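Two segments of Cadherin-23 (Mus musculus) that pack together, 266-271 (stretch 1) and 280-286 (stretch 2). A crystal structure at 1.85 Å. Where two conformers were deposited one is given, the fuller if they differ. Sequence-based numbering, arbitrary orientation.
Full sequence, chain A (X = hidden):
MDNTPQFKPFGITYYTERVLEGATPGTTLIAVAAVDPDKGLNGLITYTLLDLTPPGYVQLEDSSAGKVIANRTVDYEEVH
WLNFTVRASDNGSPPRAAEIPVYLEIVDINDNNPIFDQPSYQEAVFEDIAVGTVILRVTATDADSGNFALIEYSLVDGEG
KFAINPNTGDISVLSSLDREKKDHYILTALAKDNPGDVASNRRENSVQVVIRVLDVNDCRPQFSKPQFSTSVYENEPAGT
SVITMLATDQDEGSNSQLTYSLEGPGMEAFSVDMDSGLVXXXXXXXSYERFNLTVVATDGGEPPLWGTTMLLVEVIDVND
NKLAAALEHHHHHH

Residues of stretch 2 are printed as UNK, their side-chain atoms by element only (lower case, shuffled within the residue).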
# COMPACT_ATOMS: atom_id res chain seq x y z
N GLY A 266 -49.04 30.60 13.71
CA GLY A 266 -50.07 29.96 12.91
C GLY A 266 -50.08 28.46 12.94
O GLY A 266 -50.81 27.84 12.16
N MET A 267 -49.27 27.83 13.78
CA MET A 267 -49.20 26.40 13.67
C MET A 267 -50.62 25.80 13.80
O MET A 267 -50.99 25.04 12.93
CB MET A 267 -48.19 25.78 14.59
CG MET A 267 -48.49 25.91 16.05
SD MET A 267 -46.98 25.53 16.93
CE MET A 267 -46.98 23.74 16.84
N GLU A 268 -51.42 26.25 14.77
CA GLU A 268 -52.76 25.66 15.04
C GLU A 268 -53.77 25.62 13.86
O GLU A 268 -54.67 24.79 13.85
CB GLU A 268 -53.40 26.33 16.27
CG GLU A 268 -53.89 27.80 16.11
CD GLU A 268 -52.80 28.83 15.74
OE1 GLU A 268 -51.65 28.73 16.27
OE2 GLU A 268 -53.09 29.75 14.89
N ALA A 269 -53.61 26.52 12.89
CA ALA A 269 -54.49 26.56 11.73
C ALA A 269 -54.03 25.67 10.55
O ALA A 269 -54.77 25.53 9.57
CB ALA A 269 -54.68 27.98 11.24
N PHE A 270 -52.82 25.13 10.64
CA PHE A 270 -52.26 24.30 9.57
C PHE A 270 -51.61 23.04 10.13
O PHE A 270 -51.37 22.95 11.33
CB PHE A 270 -51.20 25.10 8.80
CG PHE A 270 -51.72 26.35 8.16
CD1 PHE A 270 -51.81 27.52 8.87
CD2 PHE A 270 -52.16 26.34 6.84
CE1 PHE A 270 -52.33 28.66 8.29
CE2 PHE A 270 -52.66 27.48 6.24
CZ PHE A 270 -52.75 28.64 6.96
N SER A 271 -51.32 22.11 9.23
CA SER A 271 -50.60 20.89 9.57
C SER A 271 -49.61 20.59 8.47
O SER A 271 -49.87 20.91 7.30
CB SER A 271 -51.56 19.71 9.68
OG SER A 271 -52.34 19.82 10.84
N UNK A 280 -51.25 21.36 4.89
CA UNK A 280 -52.69 21.48 4.73
C UNK A 280 -53.28 22.39 5.78
O UNK A 280 -52.66 22.67 6.81
c UNK A 280 -53.37 20.11 4.85
o UNK A 280 -52.90 19.48 6.05
c UNK A 280 -53.06 19.24 3.63
N UNK A 281 -54.50 22.87 5.50
CA UNK A 281 -55.23 23.70 6.46
C UNK A 281 -55.84 22.77 7.51
O UNK A 281 -56.11 21.60 7.20
c UNK A 281 -56.36 24.49 5.79
c UNK A 281 -55.77 25.48 4.76
o UNK A 281 -57.28 23.58 5.15
N UNK A 282 -56.03 23.27 8.74
CA UNK A 282 -56.76 22.52 9.79
C UNK A 282 -58.20 23.02 9.92
O UNK A 282 -59.01 22.44 10.65
n UNK A 282 -53.07 21.88 13.11
o UNK A 282 -55.18 21.35 13.69
c UNK A 282 -56.05 22.63 11.17
c UNK A 282 -54.77 21.81 11.35
c UNK A 282 -54.36 21.67 12.82
N UNK A 283 -58.53 24.10 9.20
CA UNK A 283 -59.86 24.71 9.28
C UNK A 283 -60.07 25.64 8.10
O UNK A 283 -59.09 26.06 7.46
c UNK A 283 -59.99 25.52 10.58
c UNK A 283 -58.98 26.67 10.74
n UNK A 283 -58.37 28.52 12.27
c UNK A 283 -58.33 29.71 11.67
n UNK A 283 -57.39 30.59 12.03
n UNK A 283 -59.18 30.03 10.69
c UNK A 283 -59.33 27.47 11.99
N UNK A 284 -61.33 26.03 7.83
CA UNK A 284 -61.52 27.14 6.91
C UNK A 284 -60.86 28.42 7.40
O UNK A 284 -60.78 28.65 8.62
c UNK A 284 -63.61 26.43 7.93
c UNK A 284 -63.05 27.33 6.86
c UNK A 284 -62.60 25.41 8.26
N UNK A 285 -60.37 29.23 6.45
CA UNK A 285 -59.79 30.51 6.77
C UNK A 285 -60.70 31.59 6.24
O UNK A 285 -61.37 31.40 5.20
c UNK A 285 -57.19 29.22 7.73
c UNK A 285 -58.42 30.63 6.09
c UNK A 285 -57.47 29.43 6.27
c UNK A 285 -56.18 29.66 5.50
N UNK A 286 -60.73 32.72 6.96
CA UNK A 286 -61.46 33.89 6.52
C UNK A 286 -60.49 34.90 5.88
O UNK A 286 -59.27 34.89 6.13
c UNK A 286 -63.44 33.63 8.09
c UNK A 286 -64.37 34.28 9.10
n UNK A 286 -65.34 33.50 9.59
o UNK A 286 -64.26 35.47 9.40
c UNK A 286 -62.25 34.51 7.67
O HOH W 1 -55.80 30.47 14.43
O HOH W 2 -54.94 22.87 15.58
O HOH W 3 -50.63 17.93 5.76

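Position 280 carries three side-chain atoms, a CB bearing one oxygen and one carbon. Its backbone pairs with S271 in antiparallel fashion: its N donates to S271 O at 2.8 Å, and its O accepts from S271 N, also at 2.8 Å. A branched CB with a hydroxyl and a methyl makes this T280. Beta-branched residues suit extended strands, and the CB of T280 lies on the same face of the sheet as that of S271. The two side chains approach without bonding, S271 CB to T280 OG1 being 3.9 Å, while the hydroxyl meets water 3, with OG1 2.8 Å from the water oxygen; that water also makes a weak hydrogen bond to S271 O.

Position 281 has the same pattern, one carbon carrying an oxygen and a carbon, the latter 4.0 Å from F270 CE2, so it too is threonine, T281. It faces F270 as a non-hydrogen-bonded pair with CA atoms 4.3 Å apart, and the side chains diverge. Although its CB points away, the methyl CG2 still makes that contact with the ring. The hydroxyl is hydrogen-bonded elsewhere in the structure, so that side-chain group is satisfied although the residue is buried.

At position 282 three carbons run out in an unbranched chain, the third carrying one oxygen and one nitrogen. The nitrogen is 2.7 Å from F270 O, and the terminal carbon is 3.3 Å from E268 O. A carboxamide on a two-methylene arm identifies Q282. Its backbone N donates to A269 O at 2.7 Å, and its NE2 donates to F270 O, so one residue serves two successive carbonyls. The amide is well matched to this place because its other end accepts: water 2 donates both to Q282 OE1, at 2.4 Å, and to E268 O, at 2.6 Å.

Position 283 shows three carbons, a nitrogen, then a carbon bearing two more nitrogens; one of these lies 3.8 Å from A269 CB. This guanidinium belongs to R283. Its CB points sideways, but the long chain brings its end nearer stretch 1, where water 1 links R283 NH2 (2.9 Å) to E268 OE2 (2.8 Å).

At position 284 three carbons close a ring onto the backbone nitrogen, which defines P284. It touches nothing on stretch 1, but its O accepts from R283 NH1 at 3.0 Å. The residue sits in an exposed loop at phi -60°, a value its ring favours.

Position 285 has four carbons, forked at the second, with one tip 3.9 Å from F270 CZ. This is L285, whose CD1 makes that contact while CD2 lies 4.5 Å from A269 CB. An apolar side chain fits this buried site.

Position 286 ends in a third carbon with one oxygen and one nitrogen, a second glutamine, Q286; it is out of reach of stretch 1, and its polar carboxamide is at home on an exposed surface.

The contact thus begins as a short antiparallel ladder and continues through Q282, whose backbone and side chain bind the A269 and F270 carbonyls. Apolar packing of L285 and water-mediated links complete it, burying 444 Å² in all.

Stretch 2 (280-286) TTQRPLQ
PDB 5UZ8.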